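Local coordinates for elastinolytic metalloprotease (Pseudoalteromonas sp. CF6-2, PDB 6IK4), which is a zinc-dependent M23-family enzyme, probably a metalloendopeptidase, linked to elastin breakdown and to attack on the peptidoglycan of Gram-positive bacteria, at residues L83-N86 with N87-V91; G145-N148 with Y149-N152; R164-A167 with W168-L171. All coordinates share one frame; numbering follows the deposited sequence. Where two conformers were deposited one is given.

Interaction 1: residues L83-N86 with N87-V91; sequences LQYN and NGDTV
Asn87 follows Asn86 into a tight chain reversal, and a water ties the two together: it accepts from Asn87 N at 2.9 Å and donates to Asn86 OD1, so the Asn86 amide oxygen is anchored to the next peptide. The Asn87 side chain turns from this contact, and its OD1 takes the backbone N-H of Arg59. Gly88 follows with positive phi, where a side chain would jam against the preceding carbonyl oxygen. Asp89 then closes the loop twice. Its N donates to Asn86 O at 3.0 Å, while its carboxylate reaches back so that OD2 accepts from Asn86 N at 2.9 Å. That second bond is nearly straight (174°), yet the donor stands well above the carboxylate plane. The same OD2 lies at the edge of the Tyr85 ring, 3.7 Å from CD1, with ring and carboxylate planes 86° apart. Replacing Asp89 by an alanine removes the carboxylate, and Asn86 N would probably be left without its mate while the Tyr85 edge loses its neighbour. Val91 ends the segment with CG1 anti to its carbonyl carbon (chi1 -64°), which sets that methyl 3.8 Å from the Tyr85 ring centre and almost on its normal, a CH-pi contact. The whole is a type II beta turn, Asn86 to Asp89, with glycine at its third position, joining strands 73-81 and 90-91 of the large antiparallel sheet.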
ATOM      1  N   LEU A  83      -2.757 -14.335  -5.612  1.00 12.62           N
ATOM      2  CA  LEU A  83      -3.978 -13.570  -5.373  1.00 15.65           C
ATOM      3  C   LEU A  83      -5.140 -14.513  -5.081  1.00 19.26           C
ATOM      4  O   LEU A  83      -5.254 -15.580  -5.680  1.00 20.72           O
ATOM      5  CB  LEU A  83      -4.294 -12.684  -6.579  1.00 15.09           C
ATOM      6  CG  LEU A  83      -3.381 -11.470  -6.809  1.00 16.49           C
ATOM      7  CD1 LEU A  83      -3.867 -10.655  -7.997  1.00 15.18           C
ATOM      8  CD2 LEU A  83      -3.278 -10.597  -5.542  1.00 15.13           C
ATOM      9  N   GLN A  84      -6.007 -14.110  -4.155  1.00 13.01           N
ATOM     10  CA  GLN A  84      -7.008 -14.997  -3.575  1.00 16.18           C
ATOM     11  C   GLN A  84      -8.423 -14.707  -4.055  1.00 14.92           C
ATOM     12  O   GLN A  84      -9.343 -15.451  -3.696  1.00 15.78           O
ATOM     13  CB  GLN A  84      -6.970 -14.912  -2.041  1.00 13.80           C
ATOM     14  CG  GLN A  84      -5.653 -15.392  -1.440  1.00 16.49           C
ATOM     15  CD  GLN A  84      -5.438 -16.873  -1.652  1.00 18.43           C
ATOM     16  OE1 GLN A  84      -6.266 -17.693  -1.244  1.00 17.26           O
ATOM     17  NE2 GLN A  84      -4.327 -17.229  -2.294  1.00 17.30           N
ATOM     18  N   TYR A  85      -8.622 -13.656  -4.846  1.00 13.24           N
ATOM     19  CA  TYR A  85      -9.960 -13.194  -5.194  1.00 16.96           C
ATOM     20  C   TYR A  85     -10.014 -12.807  -6.665  1.00 20.71           C
ATOM     21  O   TYR A  85      -8.991 -12.531  -7.303  1.00 17.62           O
ATOM     22  CB  TYR A  85     -10.387 -12.023  -4.290  1.00 18.03           C
ATOM     23  CG  TYR A  85     -10.501 -12.500  -2.868  1.00 16.39           C
ATOM     24  CD1 TYR A  85     -11.631 -13.189  -2.446  1.00 14.25           C
ATOM     25  CD2 TYR A  85      -9.458 -12.335  -1.967  1.00 12.16           C
ATOM     26  CE1 TYR A  85     -11.731 -13.682  -1.158  1.00 22.11           C
ATOM     27  CE2 TYR A  85      -9.559 -12.817  -0.674  1.00 14.25           C
ATOM     28  CZ  TYR A  85     -10.691 -13.492  -0.275  1.00 18.32           C
ATOM     29  OH  TYR A  85     -10.805 -13.990   1.009  1.00 15.07           O
ATOM     30  N   ASN A  86     -11.233 -12.800  -7.192  1.00 19.74           N
ATOM     31  CA  ASN A  86     -11.528 -12.481  -8.580  1.00 18.77           C
ATOM     32  C   ASN A  86     -12.509 -11.320  -8.644  1.00 19.74           C
ATOM     33  O   ASN A  86     -13.107 -10.938  -7.636  1.00 17.99           O
ATOM     34  CB  ASN A  86     -12.102 -13.702  -9.309  1.00 22.41           C
ATOM     35  CG  ASN A  86     -11.060 -14.751  -9.574  1.00 31.29           C
ATOM     36  OD1 ASN A  86     -10.225 -14.589 -10.460  1.00 31.70           O
ATOM     37  ND2 ASN A  86     -11.100 -15.840  -8.814  1.00 37.59           N
ATOM     38  N   ASN A  87     -12.669 -10.772  -9.855  1.00 18.25           N
ATOM     39  CA  ASN A  87     -13.558  -9.635 -10.088  1.00 21.91           C
ATOM     40  C   ASN A  87     -14.921  -9.871  -9.456  1.00 22.40           C
ATOM     41  O   ASN A  87     -15.501 -10.950  -9.589  1.00 23.22           O
ATOM     42  CB  ASN A  87     -13.735  -9.391 -11.592  1.00 24.24           C
ATOM     43  CG  ASN A  87     -12.513  -8.784 -12.242  1.00 28.38           C
ATOM     44  OD1 ASN A  87     -11.747  -8.060 -11.611  1.00 22.09           O
ATOM     45  ND2 ASN A  87     -12.333  -9.064 -13.527  1.00 29.32           N
ATOM     46  N   GLY A  88     -15.427  -8.858  -8.757  1.00 20.29           N
ATOM     47  CA  GLY A  88     -16.747  -8.925  -8.163  1.00 23.28           C
ATOM     48  C   GLY A  88     -16.809  -9.534  -6.780  1.00 21.10           C
ATOM     49  O   GLY A  88     -17.841  -9.392  -6.108  1.00 21.08           O
ATOM     50  N   ASP A  89     -15.755 -10.214  -6.330  1.00 15.94           N
ATOM     51  CA  ASP A  89     -15.738 -10.745  -4.973  1.00 17.02           C
ATOM     52  C   ASP A  89     -15.765  -9.600  -3.965  1.00 21.16           C
ATOM     53  O   ASP A  89     -15.337  -8.478  -4.255  1.00 16.47           O
ATOM     54  CB  ASP A  89     -14.491 -11.609  -4.736  1.00 17.49           C
ATOM     55  CG  ASP A  89     -14.559 -12.955  -5.448  1.00 31.78           C
ATOM     56  OD1 ASP A  89     -15.678 -13.362  -5.852  1.00 24.13           O
ATOM     57  OD2 ASP A  89     -13.490 -13.598  -5.615  1.00 22.79           O
ATOM     58  N   THR A  90     -16.287  -9.888  -2.775  1.00 18.58           N
ATOM     59  CA  THR A  90     -16.331  -8.935  -1.674  0.66 19.30           C
ATOM     60  C   THR A  90     -15.336  -9.363  -0.600  1.00 21.15           C
ATOM     61  O   THR A  90     -15.227 -10.554  -0.289  1.00 19.07           O
ATOM     62  CB  THR A  90     -17.754  -8.843  -1.099  0.66 21.37           C
ATOM     63  OG1 THR A  90     -18.615  -8.198  -2.053  0.66 25.71           O
ATOM     64  CG2 THR A  90     -17.780  -8.058   0.198  0.66 17.06           C
ATOM     65  N   VAL A  91     -14.596  -8.398  -0.051  1.00 13.91           N
ATOM     66  CA  VAL A  91     -13.697  -8.678   1.061  1.00 15.71           C
ATOM     67  C   VAL A  91     -14.008  -7.714   2.198  1.00 17.68           C
ATOM     68  O   VAL A  91     -14.667  -6.689   2.018  1.00 13.38           O
ATOM     69  CB  VAL A  91     -12.206  -8.589   0.669  1.00 16.42           C
ATOM     70  CG1 VAL A  91     -11.868  -9.656  -0.372  1.00 18.47           C
ATOM     71  CG2 VAL A  91     -11.870  -7.195   0.142  1.00 14.26           C
TER
HETATM   72  O   HOH W   1     -11.097 -12.140 -11.897  1.00 27.48           O

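Interaction 2: residues G145-N148 with Y149-N152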
ATOM      1  N   GLY A 145       5.952  14.226   1.271  1.00 17.26           N
ATOM      2  CA  GLY A 145       7.163  15.006   1.117  1.00 15.54           C
ATOM      3  C   GLY A 145       7.087  15.939  -0.072  1.00 19.65           C
ATOM      4  O   GLY A 145       6.015  16.221  -0.611  1.00 17.99           O
ATOM      5  N   ASN A 146       8.255  16.415  -0.497  1.00 20.55           N
ATOM      6  CA  ASN A 146       8.330  17.453  -1.521  1.00 23.48           C
ATOM      7  C   ASN A 146       8.742  16.927  -2.888  1.00 24.66           C
ATOM      8  O   ASN A 146       8.899  17.719  -3.825  1.00 22.10           O
ATOM      9  CB  ASN A 146       9.290  18.557  -1.067  1.00 23.54           C
ATOM     10  CG  ASN A 146       8.793  19.278   0.173  1.00 30.23           C
ATOM     11  OD1 ASN A 146       7.586  19.328   0.438  1.00 38.74           O
ATOM     12  ND2 ASN A 146       9.719  19.835   0.942  1.00 35.98           N
ATOM     13  N   SER A 147       8.920  15.620  -3.029  1.00 18.35           N
ATOM     14  CA  SER A 147       9.219  15.003  -4.314  1.00 18.45           C
ATOM     15  C   SER A 147       8.828  13.537  -4.213  1.00 21.18           C
ATOM     16  O   SER A 147       8.603  13.017  -3.118  1.00 19.18           O
ATOM     17  CB  SER A 147      10.699  15.148  -4.678  1.00 21.94           C
ATOM     18  OG  SER A 147      11.498  14.504  -3.707  1.00 23.72           O
ATOM     19  N   ASN A 148       8.745  12.872  -5.366  1.00 16.21           N
ATOM     20  CA  ASN A 148       8.482  11.438  -5.361  1.00 19.25           C
ATOM     21  C   ASN A 148       9.515  10.697  -4.519  1.00 20.96           C
ATOM     22  O   ASN A 148      10.723  10.861  -4.711  1.00 16.48           O
ATOM     23  CB  ASN A 148       8.478  10.890  -6.778  1.00 17.55           C
ATOM     24  CG  ASN A 148       7.184  11.169  -7.485  1.00 24.67           C
ATOM     25  OD1 ASN A 148       6.229  10.396  -7.380  1.00 21.15           O
ATOM     26  ND2 ASN A 148       7.134  12.282  -8.214  1.00 19.35           N
ATOM     27  N   TYR A 149       9.020   9.893  -3.576  1.00 15.20           N
ATOM     28  CA  TYR A 149       9.788   9.017  -2.696  1.00 13.75           C
ATOM     29  C   TYR A 149      10.560   9.771  -1.626  1.00 17.06           C
ATOM     30  O   TYR A 149      11.381   9.163  -0.921  1.00 17.32           O
ATOM     31  CB  TYR A 149      10.769   8.133  -3.473  1.00 14.70           C
ATOM     32  CG  TYR A 149      10.145   7.200  -4.481  1.00 16.33           C
ATOM     33  CD1 TYR A 149       9.529   6.014  -4.078  1.00 13.38           C
ATOM     34  CD2 TYR A 149      10.201   7.485  -5.844  1.00 15.83           C
ATOM     35  CE1 TYR A 149       8.976   5.145  -5.009  1.00 17.14           C
ATOM     36  CE2 TYR A 149       9.644   6.624  -6.778  1.00 19.28           C
ATOM     37  CZ  TYR A 149       9.037   5.460  -6.358  1.00 18.98           C
ATOM     38  OH  TYR A 149       8.488   4.614  -7.298  1.00 17.45           O
ATOM     39  N   ASP A 150      10.338  11.075  -1.488  1.00 15.64           N
ATOM     40  CA  ASP A 150      11.040  11.862  -0.482  1.00 21.20           C
ATOM     41  C   ASP A 150      10.883  11.234   0.898  1.00 23.61           C
ATOM     42  O   ASP A 150       9.764  11.042   1.382  1.00 18.14           O
ATOM     43  CB  ASP A 150      10.491  13.292  -0.502  1.00 17.85           C
ATOM     44  CG  ASP A 150      11.203  14.224   0.464  1.00 19.16           C
ATOM     45  OD1 ASP A 150      12.238  13.840   1.047  1.00 23.22           O
ATOM     46  OD2 ASP A 150      10.716  15.365   0.624  1.00 22.19           O
ATOM     47  N   SER A 151      12.012  10.880   1.515  1.00 15.35           N
ATOM     48  CA  SER A 151      12.032  10.252   2.832  1.00 18.26           C
ATOM     49  C   SER A 151      12.594  11.156   3.926  1.00 18.59           C
ATOM     50  O   SER A 151      12.753  10.703   5.065  1.00 19.87           O
ATOM     51  CB  SER A 151      12.837   8.945   2.779  1.00 21.09           C
ATOM     52  OG  SER A 151      14.223   9.217   2.630  1.00 22.09           O
ATOM     53  N   ASN A 152      12.927  12.406   3.610  1.00 19.33           N
ATOM     54  CA  ASN A 152      13.322  13.366   4.640  1.00 13.91           C
ATOM     55  C   ASN A 152      12.214  13.458   5.679  1.00 15.02           C
ATOM     56  O   ASN A 152      11.071  13.787   5.348  1.00 19.59           O
ATOM     57  CB  ASN A 152      13.586  14.734   4.003  1.00 18.22           C
ATOM     58  CG  ASN A 152      14.115  15.760   4.993  1.00 23.86           C
ATOM     59  OD1 ASN A 152      13.839  15.700   6.191  1.00 32.39           O
ATOM     60  ND2 ASN A 152      14.892  16.712   4.488  1.00 30.21           N
TER
HETATM   61  O   HOH W   2       7.104  11.847   0.087  1.00 17.75           O
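Asp150 points its side chain back across the loop at the backbone of Gly145 and Asn146, and its orientation governs the contact. With CG anti to the backbone N (chi1 -177°), the carboxylate swings far enough for OD2 to accept from Asn146 N at 2.9 Å. The bond is practically straight (179°) and uses the anti lone pair of OD2, the one directed away from OD1. OD2 also receives Asn155 ND2, so two donors grip it. The other oxygen faces forward along the chain: OD1 accepts from Asn152 N at 3.0 Å, met from above the carboxylate plane. Bonds on both oxygens should therefore hold the group against rotation. Gly145 CA lies 3.6 Å from Asp150 OD2, and a beta carbon on Gly145 would run into that oxygen. Ser147 stands alongside the same side chain, its OG 3.6 Å from Asp150 CB.

The backbone beneath is drawn together by Asp150 N donating to Ser147 O at 3.1 Å, from well above the carbonyl plane. A water adds a further link, accepting from Gly145 N and donating to Asp150 O. At the bend Asn148 and Tyr149 leave on the same side, with Asn148 CB 3.9 Å from Tyr149 CD2 and both side chains against zinc ligand His21. Asn148 OD1 accepts from Ser22 N and its ND2 donates to Gly27 O, whereas the Tyr149 ring stacks on His21 and its OH hydrogen-bonds a glycerol, probably from the crystallisation liquor. The nearest atoms of the Tyr149 side chain and the zinc ion are about 4 Å apart.

Ser147 to Asp150 thus form a type II beta turn, followed by an Asx turn at Asp150, and this loop between strands 140-143 and 157-160 carries Tyr149 at the turn's third position, against the zinc site.

Interaction 3: residues R164-A167 with W168-L171; sequences RTCA and WRPL
The Trp168 indole carries Ala167 CB over one face, 4.0 Å from the centroid of the five-membered ring and 23° off its normal, a CH-pi contact between sequence neighbours. Trp168 CD1 is the ring atom nearest Ala167 CB, at 3.7 Å. Beyond the two segments, Ser151 also touches Trp168. The second flat group, the Arg169 guanidinium, has Cys166 N at its edge and in its plane; both are donors and not bonded, and the buried Cys166 N-H has no acceptor in the model. The Cys166 sulfur lies oblique to the guanidinium but is modelled too close to it, so the placement of the end of this side chain, bent at chi2 and chi3, is doubtful; nearer the backbone, Arg169 CG passes 3.5 Å from Ala167 O.

Between these groups the chain makes a type II beta turn, Cys166 to Arg169, with Trp168 at its third position in a left-handed backbone conformation (phi 62°). The closing bond, Arg169 N to Cys166 O, is weak at 3.4 Å and 131°. A water lies between Cys166 O (3.0 Å) and Arg169 O and probably bridges them, though it has more acceptors nearby than protons.

Farther from the bend the two arms meet through apolar tips. Thr165 turns CG2 anti to its N, placing this methyl 3.7 Å from Leu171 CD1, and the two side chains approach at a slant. The hydroxyl lies on another branch, where a second water links Thr165 OG1 to Pro170 O, donating to the latter.

The chemistry suggests that the turn owes little to its own weak hydrogen bond: methyl contacts, bridging water, backbone pairing of Trp168 with Ser17 and the disulfide from the turn's first residue, Cys166, to Cys153 probably hold the connection from strand 163-165 to strand 171-172.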
ATOM      1  N   ARG A 164       5.977  11.332  15.344  1.00 16.26           N
ATOM      2  CA  ARG A 164       6.204  11.019  13.939  1.00 15.53           C
ATOM      3  C   ARG A 164       6.910   9.684  13.801  1.00 17.14           C
ATOM      4  O   ARG A 164       7.814   9.364  14.576  1.00 19.18           O
ATOM      5  CB  ARG A 164       7.047  12.090  13.243  1.00 16.98           C
ATOM      6  CG  ARG A 164       6.432  13.460  13.247  1.00 25.41           C
ATOM      7  CD  ARG A 164       7.269  14.423  12.421  1.00 19.96           C
ATOM      8  NE  ARG A 164       6.740  15.776  12.520  1.00 30.01           N
ATOM      9  CZ  ARG A 164       7.295  16.839  11.952  1.00 30.80           C
ATOM     10  NH1 ARG A 164       8.408  16.709  11.237  1.00 31.31           N
ATOM     11  NH2 ARG A 164       6.738  18.029  12.102  1.00 32.99           N
ATOM     12  N   THR A 165       6.494   8.914  12.806  1.00 11.73           N
ATOM     13  CA  THR A 165       7.243   7.755  12.341  1.00 15.63           C
ATOM     14  C   THR A 165       7.735   8.053  10.934  1.00 18.93           C
ATOM     15  O   THR A 165       6.940   8.424  10.069  1.00 12.20           O
ATOM     16  CB  THR A 165       6.369   6.496  12.363  1.00 16.81           C
ATOM     17  OG1 THR A 165       5.967   6.221  13.710  1.00 14.74           O
ATOM     18  CG2 THR A 165       7.123   5.283  11.813  1.00 13.10           C
ATOM     19  N   CYS A 166       9.041   7.929  10.713  1.00 12.75           N
ATOM     20  CA  CYS A 166       9.602   8.274   9.417  1.00 14.26           C
ATOM     21  C   CYS A 166       9.596   7.070   8.482  1.00 15.25           C
ATOM     22  O   CYS A 166       9.361   5.924   8.886  1.00 15.58           O
ATOM     23  CB  CYS A 166      11.031   8.792   9.560  1.00 25.68           C
ATOM     24  SG  CYS A 166      11.294   9.942  10.919  1.00 25.62           S
ATOM     25  N   ALA A 167       9.893   7.345   7.216  1.00 14.23           N
ATOM     26  CA  ALA A 167      10.146   6.269   6.277  1.00 11.37           C
ATOM     27  C   ALA A 167      11.274   5.388   6.790  1.00 16.10           C
ATOM     28  O   ALA A 167      12.199   5.849   7.472  1.00 17.01           O
ATOM     29  CB  ALA A 167      10.521   6.828   4.905  1.00 17.63           C
ATOM     30  N   TRP A 168      11.183   4.105   6.463  1.00 13.61           N
ATOM     31  CA  TRP A 168      12.228   3.132   6.773  1.00 14.15           C
ATOM     32  C   TRP A 168      12.445   2.979   8.274  1.00 18.13           C
ATOM     33  O   TRP A 168      13.538   2.621   8.718  1.00 19.98           O
ATOM     34  CB  TRP A 168      13.544   3.486   6.059  1.00 15.05           C
ATOM     35  CG  TRP A 168      13.279   3.799   4.634  1.00 14.82           C
ATOM     36  CD1 TRP A 168      13.557   4.963   3.972  1.00 14.63           C
ATOM     37  CD2 TRP A 168      12.586   2.965   3.708  1.00 11.72           C
ATOM     38  NE1 TRP A 168      13.090   4.889   2.684  1.00 15.52           N
ATOM     39  CE2 TRP A 168      12.494   3.671   2.497  1.00 12.37           C
ATOM     40  CE3 TRP A 168      12.030   1.684   3.790  1.00 13.07           C
ATOM     41  CZ2 TRP A 168      11.902   3.131   1.370  1.00 15.88           C
ATOM     42  CZ3 TRP A 168      11.425   1.154   2.678  1.00 15.50           C
ATOM     43  CH2 TRP A 168      11.362   1.877   1.483  1.00 16.41           C
ATOM     44  N   ARG A 169      11.410   3.190   9.064  1.00 14.75           N
ATOM     45  CA  ARG A 169      11.426   2.929  10.502  1.00 13.55           C
ATOM     46  C   ARG A 169      10.200   2.071  10.870  1.00 13.54           C
ATOM     47  O   ARG A 169       9.229   2.166  10.213  1.00 18.04           O
ATOM     48  CB  ARG A 169      11.401   4.198  11.326  1.00 20.99           C
ATOM     49  CG  ARG A 169      12.443   5.193  10.931  1.00 31.62           C
ATOM     50  CD  ARG A 169      13.029   5.821  12.150  1.00 38.45           C
ATOM     51  NE  ARG A 169      12.423   7.082  12.481  1.00 50.03           N
ATOM     52  CZ  ARG A 169      13.016   7.991  13.263  1.00 38.71           C
ATOM     53  NH1 ARG A 169      12.430   9.156  13.538  1.00 50.60           N
ATOM     54  NH2 ARG A 169      14.200   7.744  13.813  1.00 46.38           N
ATOM     55  N   PRO A 170      10.270   1.254  11.921  1.00 15.46           N
ATOM     56  CA  PRO A 170       9.128   0.405  12.277  1.00 13.61           C
ATOM     57  C   PRO A 170       7.844   1.207  12.395  1.00 15.36           C
ATOM     58  O   PRO A 170       7.730   2.130  13.211  1.00 15.60           O
ATOM     59  CB  PRO A 170       9.546  -0.193  13.626  1.00 14.50           C
ATOM     60  CG  PRO A 170      11.044  -0.194  13.572  1.00 19.58           C
ATOM     61  CD  PRO A 170      11.414   1.049  12.832  1.00 18.83           C
ATOM     62  N   LEU A 171       6.880   0.860  11.561  1.00 11.28           N
ATOM     63  CA  LEU A 171       5.569   1.503  11.537  1.00  9.55           C
ATOM     64  C   LEU A 171       4.564   0.528  12.143  1.00 13.38           C
ATOM     65  O   LEU A 171       4.120  -0.407  11.471  1.00 12.36           O
ATOM     66  CB  LEU A 171       5.198   1.885  10.104  1.00  7.50           C
ATOM     67  CG  LEU A 171       3.858   2.613   9.910  1.00 11.17           C
ATOM     68  CD1 LEU A 171       3.843   3.941  10.654  1.00 10.90           C
ATOM     69  CD2 LEU A 171       3.586   2.814   8.415  1.00  9.91           C
TER
HETATM   70  O   HOH W   3       5.170   3.286  14.542  1.00 17.76           O
HETATM   71  O   HOH W   4       8.312   3.227   8.023  1.00 13.90           O

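All three are type II beta turns, but they are closed differently. In interactions 1 and 2 an aspartate at the fourth position reinforces the turn by binding a backbone N-H upstream; interaction 3 has an arginine there and no such carboxylate, and its closing bond is weak. The first two are surface contacts, whereas the third is partly buried. Interaction 1 belongs to the large sheet, about 33 Å from interaction 2, centre to centre, and on the opposite side of the chain's centre. Interaction 2 stays within the four-stranded sheet, while interaction 3 joins that sheet to the large one; the two touch directly, with Ser151 CB 3.8 Å from Ala167 CB, on the flank nearer the zinc.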